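Local coordinates for protein putative polyketide cyclase (Acidithiobacillus ferrooxidans, PDB 3F9S) that is of unconfirmed function but probably acts as a SnoaL-like polyketide cyclase, an enzyme of the NTF2 clan, at residues A[36-41]-A[124-129]; A[80-85]-A[115-120]. All blocks are in the same frame, centred on the assembly; numbering follows the deposited sequence.

Contact 1: residues A[36-41]-A[124-129]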
ATOM      1  N   TYR A  36       5.839  19.538   1.635  1.00 24.66           N
ATOM      2  CA  TYR A  36       5.640  18.152   1.326  1.00 24.93           C
ATOM      3  C   TYR A  36       5.173  17.468   2.599  1.00 25.45           C
ATOM      4  O   TYR A  36       5.865  17.525   3.595  1.00 25.93           O
ATOM      5  CB  TYR A  36       6.936  17.546   0.840  1.00 25.87           C
ATOM      6  CG  TYR A  36       6.793  16.116   0.423  1.00 24.28           C
ATOM      7  CD1 TYR A  36       6.879  15.087   1.362  1.00 23.84           C
ATOM      8  CD2 TYR A  36       6.633  15.778  -0.912  1.00 24.81           C
ATOM      9  CE1 TYR A  36       6.790  13.749   0.952  1.00 24.93           C
ATOM     10  CE2 TYR A  36       6.524  14.479  -1.318  1.00 26.44           C
ATOM     11  CZ  TYR A  36       6.609  13.464  -0.380  1.00 24.24           C
ATOM     12  OH  TYR A  36       6.512  12.170  -0.831  1.00 25.13           O
ATOM     13  N   THR A  37       4.033  16.797   2.531  1.00 25.80           N
ATOM     14  CA  THR A  37       3.445  16.176   3.694  1.00 26.16           C
ATOM     15  C   THR A  37       3.478  14.685   3.584  1.00 25.34           C
ATOM     16  O   THR A  37       2.989  14.134   2.620  1.00 25.90           O
ATOM     17  CB  THR A  37       1.995  16.630   3.869  1.00 26.36           C
ATOM     18  OG1 THR A  37       1.996  18.049   3.977  1.00 28.42           O
ATOM     19  CG2 THR A  37       1.350  16.016   5.124  1.00 28.50           C
ATOM     20  N   VAL A  38       4.035  14.031   4.594  1.00 24.92           N
ATOM     21  CA  VAL A  38       3.989  12.571   4.660  1.00 25.34           C
ATOM     22  C   VAL A  38       2.604  12.328   5.270  1.00 25.89           C
ATOM     23  O   VAL A  38       2.418  12.330   6.479  1.00 24.99           O
ATOM     24  CB  VAL A  38       5.104  11.978   5.507  1.00 25.10           C
ATOM     25  CG1 VAL A  38       4.961  10.460   5.545  1.00 26.63           C
ATOM     26  CG2 VAL A  38       6.487  12.412   4.995  1.00 26.13           C
ATOM     27  N   LEU A  39       1.625  12.163   4.403  1.00 25.08           N
ATOM     28  CA  LEU A  39       0.237  12.043   4.828  1.00 25.41           C
ATOM     29  C   LEU A  39       0.008  10.745   5.577  1.00 25.80           C
ATOM     30  O   LEU A  39      -0.709  10.720   6.543  1.00 25.74           O
ATOM     31  CB  LEU A  39      -0.693  12.095   3.632  1.00 26.95           C
ATOM     32  CG  LEU A  39      -0.658  13.404   2.847  1.00 30.74           C
ATOM     33  CD1 LEU A  39      -1.256  13.176   1.446  1.00 33.31           C
ATOM     34  CD2 LEU A  39      -1.418  14.466   3.634  1.00 31.66           C
ATOM     35  N   HIS A  40       0.613   9.680   5.096  1.00 24.84           N
ATOM     36  CA  HIS A  40       0.471   8.390   5.724  1.00 24.52           C
ATOM     37  C   HIS A  40       1.635   7.553   5.257  1.00 24.31           C
ATOM     38  O   HIS A  40       1.927   7.502   4.068  1.00 23.84           O
ATOM     39  CB  HIS A  40      -0.847   7.777   5.276  1.00 25.34           C
ATOM     40  CG  HIS A  40      -1.135   6.453   5.891  1.00 23.95           C
ATOM     41  ND1 HIS A  40      -1.657   6.319   7.156  1.00 27.45           N
ATOM     42  CD2 HIS A  40      -1.018   5.202   5.390  1.00 25.41           C
ATOM     43  CE1 HIS A  40      -1.835   5.033   7.415  1.00 26.28           C
ATOM     44  NE2 HIS A  40      -1.420   4.333   6.374  1.00 21.33           N
ATOM     45  N   ASP A  41       2.277   6.863   6.188  1.00 24.51           N
ATOM     46  CA  ASP A  41       3.453   6.083   5.866  1.00 24.72           C
ATOM     47  C   ASP A  41       3.831   5.337   7.133  1.00 24.41           C
ATOM     48  O   ASP A  41       4.693   5.800   7.899  1.00 23.13           O
ATOM     49  CB  ASP A  41       4.597   6.994   5.412  1.00 26.16           C
ATOM     50  CG  ASP A  41       5.661   6.259   4.629  1.00 28.76           C
ATOM     51  OD1 ASP A  41       5.743   5.009   4.648  1.00 26.43           O
ATOM     52  OD2 ASP A  41       6.462   7.000   4.036  1.00 27.88           O
ATOM     53  N   THR A 124       3.658  17.145  -3.528  1.00 23.84           N
ATOM     54  CA  THR A 124       3.230  17.804  -2.298  1.00 24.31           C
ATOM     55  C   THR A 124       3.082  16.866  -1.121  1.00 24.67           C
ATOM     56  O   THR A 124       2.852  17.311   0.004  1.00 25.02           O
ATOM     57  CB  THR A 124       1.911  18.527  -2.493  1.00 24.31           C
ATOM     58  OG1 THR A 124       0.895  17.563  -2.780  1.00 23.87           O
ATOM     59  CG2 THR A 124       2.046  19.558  -3.607  1.00 27.90           C
ATOM     60  N   GLY A 125       3.134  15.567  -1.370  1.00 24.73           N
ATOM     61  CA  GLY A 125       3.051  14.623  -0.284  1.00 23.97           C
ATOM     62  C   GLY A 125       2.843  13.239  -0.787  1.00 23.11           C
ATOM     63  O   GLY A 125       2.720  13.038  -1.988  1.00 22.79           O
ATOM     64  N   HIS A 126       2.820  12.293   0.143  1.00 23.71           N
ATOM     65  CA  HIS A 126       2.513  10.915  -0.214  1.00 25.61           C
ATOM     66  C   HIS A 126       1.698  10.189   0.849  1.00 24.27           C
ATOM     67  O   HIS A 126       1.702  10.564   2.007  1.00 25.03           O
ATOM     68  CB  HIS A 126       3.755  10.115  -0.588  1.00 24.97           C
ATOM     69  CG  HIS A 126       4.632   9.771   0.574  1.00 23.57           C
ATOM     70  ND1 HIS A 126       5.770  10.477   0.883  1.00 25.22           N
ATOM     71  CD2 HIS A 126       4.550   8.771   1.486  1.00 25.55           C
ATOM     72  CE1 HIS A 126       6.349   9.930   1.937  1.00 27.71           C
ATOM     73  NE2 HIS A 126       5.618   8.906   2.332  1.00 24.74           N
ATOM     74  N   TRP A 127       0.972   9.176   0.396  1.00 25.25           N
ATOM     75  CA  TRP A 127       0.194   8.286   1.230  1.00 25.77           C
ATOM     76  C   TRP A 127       0.729   6.934   0.798  1.00 25.13           C
ATOM     77  O   TRP A 127       0.539   6.523  -0.343  1.00 26.56           O
ATOM     78  CB  TRP A 127      -1.269   8.449   0.899  1.00 25.80           C
ATOM     79  CG  TRP A 127      -2.162   7.909   1.905  1.00 25.75           C
ATOM     80  CD1 TRP A 127      -2.873   8.621   2.815  1.00 25.40           C
ATOM     81  CD2 TRP A 127      -2.505   6.545   2.094  1.00 24.18           C
ATOM     82  NE1 TRP A 127      -3.632   7.774   3.573  1.00 26.00           N
ATOM     83  CE2 TRP A 127      -3.428   6.492   3.153  1.00 24.13           C
ATOM     84  CE3 TRP A 127      -2.142   5.350   1.460  1.00 24.70           C
ATOM     85  CZ2 TRP A 127      -3.982   5.294   3.604  1.00 24.52           C
ATOM     86  CZ3 TRP A 127      -2.687   4.159   1.925  1.00 22.33           C
ATOM     87  CH2 TRP A 127      -3.589   4.142   2.991  1.00 23.64           C
ATOM     88  N   GLN A 128       1.411   6.244   1.699  1.00 25.54           N
ATOM     89  CA  GLN A 128       2.123   5.046   1.334  1.00 25.57           C
ATOM     90  C   GLN A 128       1.891   3.873   2.256  1.00 23.88           C
ATOM     91  O   GLN A 128       1.649   4.042   3.437  1.00 24.08           O
ATOM     92  CB  GLN A 128       3.605   5.385   1.348  1.00 27.27           C
ATOM     93  CG  GLN A 128       4.562   4.252   1.142  1.00 30.13           C
ATOM     94  CD  GLN A 128       5.898   4.798   0.793  1.00 30.61           C
ATOM     95  OE1 GLN A 128       6.113   5.122  -0.357  1.00 28.87           O
ATOM     96  NE2 GLN A 128       6.767   4.985   1.780  1.00 28.57           N
ATOM     97  N   ILE A 129       1.919   2.688   1.669  1.00 22.72           N
ATOM     98  CA  ILE A 129       1.920   1.457   2.461  1.00 22.48           C
ATOM     99  C   ILE A 129       3.007   0.624   1.809  1.00 24.26           C
ATOM    100  O   ILE A 129       3.087   0.563   0.594  1.00 24.64           O
ATOM    101  CB  ILE A 129       0.581   0.695   2.400  1.00 23.28           C
ATOM    102  CG1 ILE A 129      -0.591   1.602   2.721  1.00 32.73           C
ATOM    103  CG2 ILE A 129       0.635  -0.537   3.341  1.00 24.05           C
ATOM    104  CD1 ILE A 129      -0.692   2.035   4.136  1.00 33.08           C
TER
HETATM  105  O   HOH W   1       2.069  19.359   1.604  1.00 21.50           O
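The imidazole of H126 bridges Y36 and D41, one partner at each nitrogen. Its CG sits in the crowded position between backbone N and carbonyl carbon (chi1 73°), and the two ring nitrogens reach side chains of 36-41. Y36 OH lies only 2.5 Å from H126 ND1 in a short hydrogen bond, and H126 NE2 donates to D41 OD2 at 2.7 Å. The latter bond leaves near the imidazole plane but reaches the carboxylate from above, the two planes being 80° apart. Q128, whose side chain runs beside that of D41, donates from NE2 to D41 OD1 (3.0 Å), while its OE1 is bonded to T114. R59 forms a salt bridge with D41 OD2.

G125 CA lies over the centre of the Y36 ring, 3.7 Å from the centroid, a CH-pi contact. Glycine suits this place: a CB would collide with T37 O and with the preceding carbonyl. The strands run parallel, and a beta bulge between V38 and H40 directs both L39 N and, weakly, H40 N to H126 O.

On the face opposite H126, H40 forms an offset stack with the six-membered ring of W127, centroids 4.2 Å apart and planes at 19°. H40 CB rests over the indole five-membered ring, 3.3 Å from its centroid. I129 CD1 meets the imidazole edge at H40 NE2 (3.3 Å), a nitrogen that also bonds S111 of the second subunit.

Aromatic packing of H40 and W127 at the dimer interface thus contrasts with the polar network centred on H126. A glycerol, probably from the crystallisation liquor, bonds Q128; its position is consistent with a pocket beside this network, whose tyrosine, imidazole and carboxylate are fixed in mutual orientation.

Contact 2: residues A[80-85]-A[115-120]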
ATOM      1  N   ASP A  80      -4.995   9.978 -11.239  1.00 26.39           N
ATOM      2  CA  ASP A  80      -6.378  10.412 -11.098  1.00 26.55           C
ATOM      3  C   ASP A  80      -6.348  11.742 -10.391  1.00 27.53           C
ATOM      4  O   ASP A  80      -5.893  11.823  -9.253  1.00 25.40           O
ATOM      5  CB  ASP A  80      -7.191   9.404 -10.302  1.00 26.31           C
ATOM      6  CG  ASP A  80      -8.652   9.765 -10.205  1.00 26.54           C
ATOM      7  OD1 ASP A  80      -9.058  10.884 -10.581  1.00 32.89           O
ATOM      8  OD2 ASP A  80      -9.431   8.892  -9.802  1.00 26.67           O
ATOM      9  N   GLY A  81      -6.834  12.772 -11.081  1.00 30.75           N
ATOM     10  CA  GLY A  81      -6.909  14.116 -10.512  1.00 30.64           C
ATOM     11  C   GLY A  81      -5.517  14.631 -10.247  1.00 30.38           C
ATOM     12  O   GLY A  81      -4.644  14.494 -11.099  1.00 34.45           O
ATOM     13  N   ASP A  82      -5.306  15.125  -9.026  1.00 28.64           N
ATOM     14  CA  ASP A  82      -4.019  15.640  -8.550  1.00 28.50           C
ATOM     15  C   ASP A  82      -3.062  14.597  -7.990  1.00 27.07           C
ATOM     16  O   ASP A  82      -2.062  14.956  -7.358  1.00 28.26           O
ATOM     17  CB  ASP A  82      -4.261  16.751  -7.495  1.00 31.00           C
ATOM     18  CG  ASP A  82      -4.861  16.252  -6.159  1.00 37.29           C
ATOM     19  OD1 ASP A  82      -5.345  15.101  -6.043  1.00 43.64           O
ATOM     20  OD2 ASP A  82      -4.887  17.056  -5.199  1.00 40.14           O
ATOM     21  N   ALA A  83      -3.352  13.321  -8.229  1.00 25.56           N
ATOM     22  CA  ALA A  83      -2.572  12.240  -7.660  1.00 25.04           C
ATOM     23  C   ALA A  83      -2.169  11.222  -8.701  1.00 24.39           C
ATOM     24  O   ALA A  83      -2.844  11.036  -9.708  1.00 24.09           O
ATOM     25  CB  ALA A  83      -3.345  11.558  -6.564  1.00 25.56           C
ATOM     26  N   VAL A  84      -1.041  10.583  -8.433  1.00 24.55           N
ATOM     27  CA  VAL A  84      -0.600   9.440  -9.199  1.00 24.01           C
ATOM     28  C   VAL A  84      -0.185   8.414  -8.163  1.00 22.64           C
ATOM     29  O   VAL A  84       0.675   8.677  -7.344  1.00 24.80           O
ATOM     30  CB  VAL A  84       0.540   9.710 -10.155  1.00 25.33           C
ATOM     31  CG1 VAL A  84       0.859   8.423 -10.952  1.00 26.01           C
ATOM     32  CG2 VAL A  84       0.157  10.855 -11.119  1.00 23.84           C
ATOM     33  N   VAL A  85      -0.830   7.265  -8.207  1.00 23.34           N
ATOM     34  CA  VAL A  85      -0.474   6.154  -7.341  1.00 23.34           C
ATOM     35  C   VAL A  85       0.579   5.338  -8.072  1.00 23.41           C
ATOM     36  O   VAL A  85       0.395   5.012  -9.249  1.00 24.91           O
ATOM     37  CB  VAL A  85      -1.652   5.256  -7.014  1.00 22.23           C
ATOM     38  CG1 VAL A  85      -1.192   4.177  -6.001  1.00 24.40           C
ATOM     39  CG2 VAL A  85      -2.838   6.041  -6.426  1.00 25.82           C
ATOM     40  N   VAL A 115       0.677   6.791  -3.044  1.00 22.12           N
ATOM     41  CA  VAL A 115      -0.113   7.824  -3.700  1.00 22.84           C
ATOM     42  C   VAL A 115       0.760   9.056  -3.603  1.00 23.85           C
ATOM     43  O   VAL A 115       1.162   9.451  -2.504  1.00 24.09           O
ATOM     44  CB  VAL A 115      -1.419   8.134  -2.985  1.00 23.20           C
ATOM     45  CG1 VAL A 115      -2.196   9.167  -3.808  1.00 22.95           C
ATOM     46  CG2 VAL A 115      -2.248   6.837  -2.804  1.00 22.01           C
ATOM     47  N   TYR A 116       1.034   9.669  -4.741  1.00 25.05           N
ATOM     48  CA  TYR A 116       1.799  10.899  -4.796  1.00 24.16           C
ATOM     49  C   TYR A 116       0.851  11.969  -5.212  1.00 25.15           C
ATOM     50  O   TYR A 116       0.115  11.767  -6.157  1.00 23.22           O
ATOM     51  CB  TYR A 116       2.926  10.818  -5.814  1.00 25.91           C
ATOM     52  CG  TYR A 116       4.170  10.293  -5.210  1.00 24.67           C
ATOM     53  CD1 TYR A 116       4.896  11.107  -4.332  1.00 24.77           C
ATOM     54  CD2 TYR A 116       4.629   9.016  -5.473  1.00 29.21           C
ATOM     55  CE1 TYR A 116       6.039  10.670  -3.744  1.00 27.99           C
ATOM     56  CE2 TYR A 116       5.792   8.554  -4.878  1.00 28.92           C
ATOM     57  CZ  TYR A 116       6.483   9.390  -4.009  1.00 28.43           C
ATOM     58  OH  TYR A 116       7.646   8.998  -3.411  1.00 30.94           O
ATOM     59  N   TYR A 117       0.871  13.073  -4.474  1.00 24.85           N
ATOM     60  CA  TYR A 117       0.044  14.215  -4.762  1.00 26.47           C
ATOM     61  C   TYR A 117       0.915  15.243  -5.428  1.00 26.21           C
ATOM     62  O   TYR A 117       2.058  15.460  -5.006  1.00 26.32           O
ATOM     63  CB  TYR A 117      -0.560  14.749  -3.468  1.00 28.52           C
ATOM     64  CG  TYR A 117      -1.597  13.801  -2.968  1.00 28.01           C
ATOM     65  CD1 TYR A 117      -2.870  13.838  -3.526  1.00 34.78           C
ATOM     66  CD2 TYR A 117      -1.314  12.827  -1.996  1.00 31.05           C
ATOM     67  CE1 TYR A 117      -3.858  12.972  -3.114  1.00 34.21           C
ATOM     68  CE2 TYR A 117      -2.323  11.940  -1.573  1.00 28.16           C
ATOM     69  CZ  TYR A 117      -3.576  12.029  -2.146  1.00 27.77           C
ATOM     70  OH  TYR A 117      -4.631  11.224  -1.789  1.00 37.39           O
ATOM     71  N   PHE A 118       0.316  15.927  -6.401  1.00 26.84           N
ATOM     72  CA  PHE A 118       1.008  16.884  -7.226  1.00 27.43           C
ATOM     73  C   PHE A 118       0.443  18.272  -7.137  1.00 25.92           C
ATOM     74  O   PHE A 118      -0.736  18.473  -6.863  1.00 27.66           O
ATOM     75  CB  PHE A 118       0.899  16.493  -8.689  1.00 28.41           C
ATOM     76  CG  PHE A 118       1.767  15.369  -9.075  1.00 28.28           C
ATOM     77  CD1 PHE A 118       1.401  14.058  -8.765  1.00 27.86           C
ATOM     78  CD2 PHE A 118       2.938  15.600  -9.795  1.00 29.98           C
ATOM     79  CE1 PHE A 118       2.204  13.005  -9.155  1.00 27.28           C
ATOM     80  CE2 PHE A 118       3.737  14.555 -10.184  1.00 30.51           C
ATOM     81  CZ  PHE A 118       3.365  13.253  -9.865  1.00 28.64           C
ATOM     82  N   ASP A 119       1.334  19.220  -7.353  1.00 25.45           N
ATOM     83  CA  ASP A 119       0.963  20.615  -7.553  1.00 26.37           C
ATOM     84  C   ASP A 119       1.799  20.913  -8.789  1.00 26.13           C
ATOM     85  O   ASP A 119       2.993  21.175  -8.665  1.00 24.80           O
ATOM     86  CB  ASP A 119       1.331  21.452  -6.339  1.00 26.38           C
ATOM     87  CG  ASP A 119       0.972  22.914  -6.481  1.00 32.31           C
ATOM     88  OD1 ASP A 119       0.601  23.362  -7.574  1.00 25.80           O
ATOM     89  OD2 ASP A 119       1.093  23.639  -5.476  1.00 31.11           O
ATOM     90  N   GLY A 120       1.179  20.827  -9.972  1.00 25.80           N
ATOM     91  CA  GLY A 120       1.913  20.953 -11.223  1.00 26.41           C
ATOM     92  C   GLY A 120       2.845  19.759 -11.345  1.00 25.82           C
ATOM     93  O   GLY A 120       2.423  18.623 -11.173  1.00 26.69           O
TER
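Residues 83-85 run antiparallel to 115-118, V84 and Y116 forming a hydrogen-bonded pair in which V84 N to Y116 O and Y116 N to V84 O are both 2.8 Å, and F118 N extends the pairing to D82 O at 2.7 Å. The non-hydrogen-bonded pairs, A83 with Y117 and V85 with V115, place their side chains together on one face. V85 CG2 touches V115 CG2 at 3.8 Å, and A83 CB touches both V115 CG1 and Y117 CE1. Y117 CG lies anti to its own carbonyl carbon (chi1 -71°), and the ring's CD1 and CE1 come against A83 CB, a place that suits alanine's small methyl. D82 OD1 meets the edge of the same ring at Y117 CD1, 3.7 Å away, with the carboxylate turned 75° from the ring plane.

D82 belongs to a type II' turn, D80 to A83, which makes strands 71-80 and 83-93 a tight beta hairpin in the curved sheet of the NTF2-like fold. G81 occupies the turn position that requires positive phi, easily adopted without a side chain. The face carrying A83, V85, V115 and Y117 turns to the second subunit, and F78 of the second subunit packs on V85 and Y117.

The other face carries V84 and Y116. The F118 ring reaches V84, the two side chains crossing obliquely with V84 CG2 3.6 Å from F118 CE1. L12 of helix 8-21 covers V84, Y116 and F118, an apolar layer into which branched and aromatic side chains fit well, while Y116 OH bonds a glycerol.

After the N-terminal helices 8-21 and 28-31, the chain enters strand 36-40, the first segment of contact 1; it then passes through strand 50-51, helix 53-66 and strand 71-80 before the turn at 80-83. Strand 83-93 runs out, and strand 107-118 returns to it, so contact 2 closes a loop of 29 residues. After the reversal beyond 118, strand 122-130 pairs with the early strand 36-40, and contact 1 closes an outer loop of 82 residues that encloses the smaller one without crossing it. Strands 107-118 and 122-130 join the contacts through probable backbone bonds, W127 O with V115 N and Y117 O with T124 N, making four successive strands of one sheet.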